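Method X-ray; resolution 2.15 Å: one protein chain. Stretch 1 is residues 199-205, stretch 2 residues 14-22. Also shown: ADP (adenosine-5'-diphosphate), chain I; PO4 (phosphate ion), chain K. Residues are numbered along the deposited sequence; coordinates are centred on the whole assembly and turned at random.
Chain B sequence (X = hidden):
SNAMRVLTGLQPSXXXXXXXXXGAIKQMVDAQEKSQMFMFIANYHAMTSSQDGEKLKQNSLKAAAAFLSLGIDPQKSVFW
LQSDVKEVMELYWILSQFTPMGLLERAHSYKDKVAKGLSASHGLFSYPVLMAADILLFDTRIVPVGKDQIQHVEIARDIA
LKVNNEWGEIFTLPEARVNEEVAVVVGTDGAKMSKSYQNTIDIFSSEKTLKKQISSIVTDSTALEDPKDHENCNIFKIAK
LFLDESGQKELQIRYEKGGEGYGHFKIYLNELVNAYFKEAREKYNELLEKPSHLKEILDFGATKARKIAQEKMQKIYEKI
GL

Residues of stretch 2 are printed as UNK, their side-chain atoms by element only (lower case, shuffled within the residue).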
# COMPACT_ATOMS: atom_id res chain seq x y z
N ASN B 199 -2.06 -14.34 34.35
CA ASN B 199 -3.07 -14.73 35.31
C ASN B 199 -4.33 -15.22 34.60
O ASN B 199 -5.44 -15.10 35.13
CB ASN B 199 -3.39 -13.55 36.24
CG ASN B 199 -4.02 -12.38 35.51
OD1 ASN B 199 -4.16 -12.38 34.28
ND2 ASN B 199 -4.42 -11.37 36.27
N THR B 200 -4.16 -15.76 33.40
CA THR B 200 -5.30 -16.04 32.53
C THR B 200 -5.91 -17.43 32.70
O THR B 200 -5.29 -18.32 33.26
CB THR B 200 -4.95 -15.82 31.03
OG1 THR B 200 -4.01 -16.81 30.59
CG2 THR B 200 -4.33 -14.45 30.82
N ILE B 201 -7.13 -17.59 32.23
CA ILE B 201 -7.72 -18.90 32.02
C ILE B 201 -8.08 -18.97 30.54
O ILE B 201 -8.94 -18.22 30.06
CB ILE B 201 -8.95 -19.11 32.89
CG1 ILE B 201 -8.53 -19.29 34.34
CG2 ILE B 201 -9.72 -20.35 32.44
CD1 ILE B 201 -9.69 -19.26 35.30
N ASP B 202 -7.40 -19.85 29.82
CA ASP B 202 -7.50 -19.93 28.36
C ASP B 202 -8.67 -20.79 27.90
O ASP B 202 -9.12 -21.71 28.61
CB ASP B 202 -6.18 -20.42 27.75
CG ASP B 202 -4.99 -19.54 28.13
OD1 ASP B 202 -5.19 -18.32 28.33
OD2 ASP B 202 -3.87 -20.06 28.23
N ILE B 203 -9.17 -20.49 26.71
CA ILE B 203 -10.36 -21.12 26.16
C ILE B 203 -10.02 -22.37 25.39
O ILE B 203 -10.74 -23.37 25.47
CB ILE B 203 -11.06 -20.16 25.19
CG1 ILE B 203 -11.58 -18.94 25.96
CG2 ILE B 203 -12.18 -20.87 24.46
CD1 ILE B 203 -12.23 -17.91 25.07
N PHE B 204 -8.93 -22.32 24.64
CA PHE B 204 -8.59 -23.39 23.72
C PHE B 204 -7.32 -24.13 24.14
O PHE B 204 -6.47 -24.43 23.31
CB PHE B 204 -8.46 -22.84 22.29
CG PHE B 204 -9.74 -22.24 21.78
CD1 PHE B 204 -10.83 -23.04 21.48
CD2 PHE B 204 -9.86 -20.87 21.61
CE1 PHE B 204 -12.01 -22.49 21.01
CE2 PHE B 204 -11.04 -20.32 21.15
CZ PHE B 204 -12.12 -21.14 20.85
N SER B 205 -7.21 -24.43 25.42
CA SER B 205 -6.06 -25.14 25.94
C SER B 205 -6.43 -26.60 26.12
O SER B 205 -7.57 -26.99 25.92
CB SER B 205 -5.64 -24.53 27.27
OG SER B 205 -6.74 -24.45 28.16
N UNK B 14 -1.37 -13.97 21.12
CA UNK B 14 -1.27 -15.03 22.10
C UNK B 14 -2.51 -15.90 22.16
O UNK B 14 -3.24 -16.06 21.17
N UNK B 15 -2.77 -16.47 23.33
CA UNK B 15 -3.94 -17.33 23.50
C UNK B 15 -5.14 -16.53 23.98
O UNK B 15 -5.00 -15.65 24.83
c UNK B 15 -2.40 -19.25 24.02
c UNK B 15 -3.60 -18.46 24.46
o UNK B 15 -2.33 -19.58 22.81
o UNK B 15 -1.50 -19.51 24.86
N UNK B 16 -6.30 -16.83 23.41
CA UNK B 16 -7.55 -16.23 23.87
C UNK B 16 -7.97 -16.75 25.26
O UNK B 16 -7.96 -17.95 25.49
c UNK B 16 -9.69 -16.26 20.67
c UNK B 16 -8.77 -14.24 21.82
c UNK B 16 -8.61 -15.74 21.57
c UNK B 16 -8.66 -16.52 22.88
N UNK B 17 -8.32 -15.84 26.16
CA UNK B 17 -8.73 -16.23 27.50
C UNK B 17 -10.17 -15.81 27.81
O UNK B 17 -10.79 -15.07 27.05
c UNK B 17 -7.75 -15.71 28.57
n UNK B 17 -6.71 -12.20 28.29
n UNK B 17 -8.43 -13.31 28.93
c UNK B 17 -7.50 -14.24 28.52
c UNK B 17 -7.93 -12.09 28.78
c UNK B 17 -6.41 -13.54 28.12
N UNK B 18 -10.73 -16.30 28.92
CA UNK B 18 -12.14 -16.02 29.20
C UNK B 18 -12.43 -14.53 29.42
O UNK B 18 -13.58 -14.12 29.41
c UNK B 18 -12.67 -16.86 30.37
c UNK B 18 -12.53 -17.24 32.91
c UNK B 18 -11.88 -16.58 31.65
c UNK B 18 -12.60 -18.35 30.01
N UNK B 19 -11.37 -13.74 29.59
CA UNK B 19 -11.51 -12.30 29.68
C UNK B 19 -11.83 -11.67 28.32
O UNK B 19 -12.67 -10.79 28.22
N UNK B 20 -11.14 -12.14 27.28
CA UNK B 20 -11.47 -11.73 25.92
C UNK B 20 -12.89 -12.13 25.59
O UNK B 20 -13.62 -11.39 24.94
n UNK B 20 -8.75 -10.72 25.11
c UNK B 20 -9.07 -12.02 25.18
o UNK B 20 -8.25 -12.89 25.45
c UNK B 20 -10.51 -12.37 24.92
N UNK B 21 -13.29 -13.32 26.05
CA UNK B 21 -14.61 -13.83 25.73
C UNK B 21 -15.72 -13.03 26.39
O UNK B 21 -16.58 -12.48 25.71
c UNK B 21 -14.75 -15.30 26.11
c UNK B 21 -17.75 -16.33 24.06
o UNK B 21 -19.89 -17.14 24.65
c UNK B 21 -17.03 -16.17 26.71
c UNK B 21 -18.64 -16.70 25.03
c UNK B 21 -16.51 -15.90 24.42
c UNK B 21 -16.12 -15.81 25.74
c UNK B 21 -18.29 -16.62 26.36
N UNK B 22 -15.71 -12.98 27.71
CA UNK B 22 -16.80 -12.34 28.43
C UNK B 22 -16.68 -10.83 28.39
O UNK B 22 -17.65 -10.12 28.66
c UNK B 22 -18.65 -14.63 29.78
c UNK B 22 -16.88 -12.85 29.88
c UNK B 22 -17.32 -14.28 30.00
c UNK B 22 -16.82 -16.61 30.41
c UNK B 22 -18.14 -16.95 30.19
c UNK B 22 -19.06 -15.96 29.87
c UNK B 22 -16.41 -15.29 30.31
PB ADP I . -4.47 -8.67 27.42
O1B ADP I . -4.58 -10.02 28.07
O2B ADP I . -3.52 -8.63 26.25
O3B ADP I . -4.31 -7.49 28.37
PA ADP I . -6.17 -8.07 25.25
O1A ADP I . -6.15 -9.32 24.41
O2A ADP I . -5.25 -6.92 24.88
O3A ADP I . -5.94 -8.51 26.79
O5' ADP I . -7.69 -7.51 25.27
C5' ADP I . -8.50 -7.52 24.09
C4' ADP I . -9.94 -7.18 24.46
O4' ADP I . -10.47 -8.13 25.39
C3' ADP I . -10.04 -5.81 25.10
O3' ADP I . -10.65 -4.91 24.17
C2' ADP I . -10.92 -5.99 26.33
O2' ADP I . -12.20 -5.38 26.12
C1' ADP I . -11.13 -7.48 26.48
N9 ADP I . -10.55 -7.96 27.77
C8 ADP I . -9.30 -8.43 27.96
N7 ADP I . -9.10 -8.79 29.26
C5 ADP I . -10.24 -8.55 29.92
C6 ADP I . -10.71 -8.70 31.31
N6 ADP I . -9.89 -9.20 32.27
N1 ADP I . -11.99 -8.33 31.59
C2 ADP I . -12.81 -7.84 30.64
N3 ADP I . -12.45 -7.67 29.35
C4 ADP I . -11.20 -8.00 28.94
P PO4 K . 1.74 -14.16 19.03
O1 PO4 K . 2.90 -14.39 18.10
O2 PO4 K . 0.95 -15.45 19.12
O3 PO4 K . 2.26 -13.77 20.39
O4 PO4 K . 0.87 -13.04 18.49
O HOH W 1 -7.19 -20.20 24.11

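Position 14 has backbone atoms alone, so it is glycine; its phi of 60° is a value that by itself favours this residue. Gly14 lies beyond reach of stretch 1, and its N makes a weak hydrogen bond to PO4 O2 (3.4 Å).

Position 15 carries two carbons, the second bearing two oxygens; its CB lies 4.1 Å from Asp202 CG. The carboxylate on a single carbon makes it Asp15. The two acids come close, Asp15 OD2 to Asp202 OD2 being 4.2 Å. No attraction links these like charges; Asp202 OD2 is hydrogen-bonded elsewhere in the structure.

Position 16 has four carbons forked at the second, one terminal carbon 4.3 Å from Phe204 CE2, which identifies leucine rather than isoleucine. This atom, Leu16 CD1, sits at the edge of the Phe204 ring, near its plane.

At position 17 one carbon leads to a five-membered ring of three carbons and two nitrogens, and a ring carbon packs 3.5 Å from Thr200 CG2. The ring is the imidazole of histidine, and the packing atom is His17 CD2. The ring's two nitrogens have different partners: NE2 donates to ADP O1B (3.1 Å, 165°), whereas ND1 accepts a weak bond from the backbone N of position 19 (3.0 Å, 129°), capping the helix that follows.

Position 18 again has four carbons, but forked at the first, with one arm two carbons long. The end of that arm is 4.0 Å from Ile201 CB, and the one-carbon arm is 4.2 Å from Ile203 CG1. This is Ile18, the two atoms being CD1 and CG2.

Position 19 lacks a side chain and is Gly19. An ideal CB here would stand 2.8 Å from His17 ND1, a clash with the capping ring.

Position 20 shows two carbons, the second with one oxygen and one nitrogen, and does not touch stretch 1; hence Asn20. OD1 accepts from His17 N (3.0 Å, 179°), while ND2 donates to ADP O1A (3.0 Å) and ADP O4' (3.1 Å).

Position 21 has one carbon and a six-carbon ring bearing an oxygen; its CB meets Ile203 CD1 at 3.8 Å, and the residue is Tyr21. Position 22 has the same ring without oxygen and makes no contact with stretch 1: Phe22.

The contact is organised by a single backbone bridge, with the CA atoms of Asp202 and His17 4.0 Å apart. Two hydrogen bonds frame it: Ile203 N to Leu16 O (3.1 Å, 162°) and Ile18 N to Ile201 O (2.9 Å, 156°). Water 1 extends the link, donating to Leu16 O (2.7 Å) and accepting from Phe204 N (2.8 Å). Ile203 adds apolar packing against Leu16, Ile18 and Tyr21, within a total buried surface of 458 Å².

Stretch 2, residues 14-22: GDLHIGNYF
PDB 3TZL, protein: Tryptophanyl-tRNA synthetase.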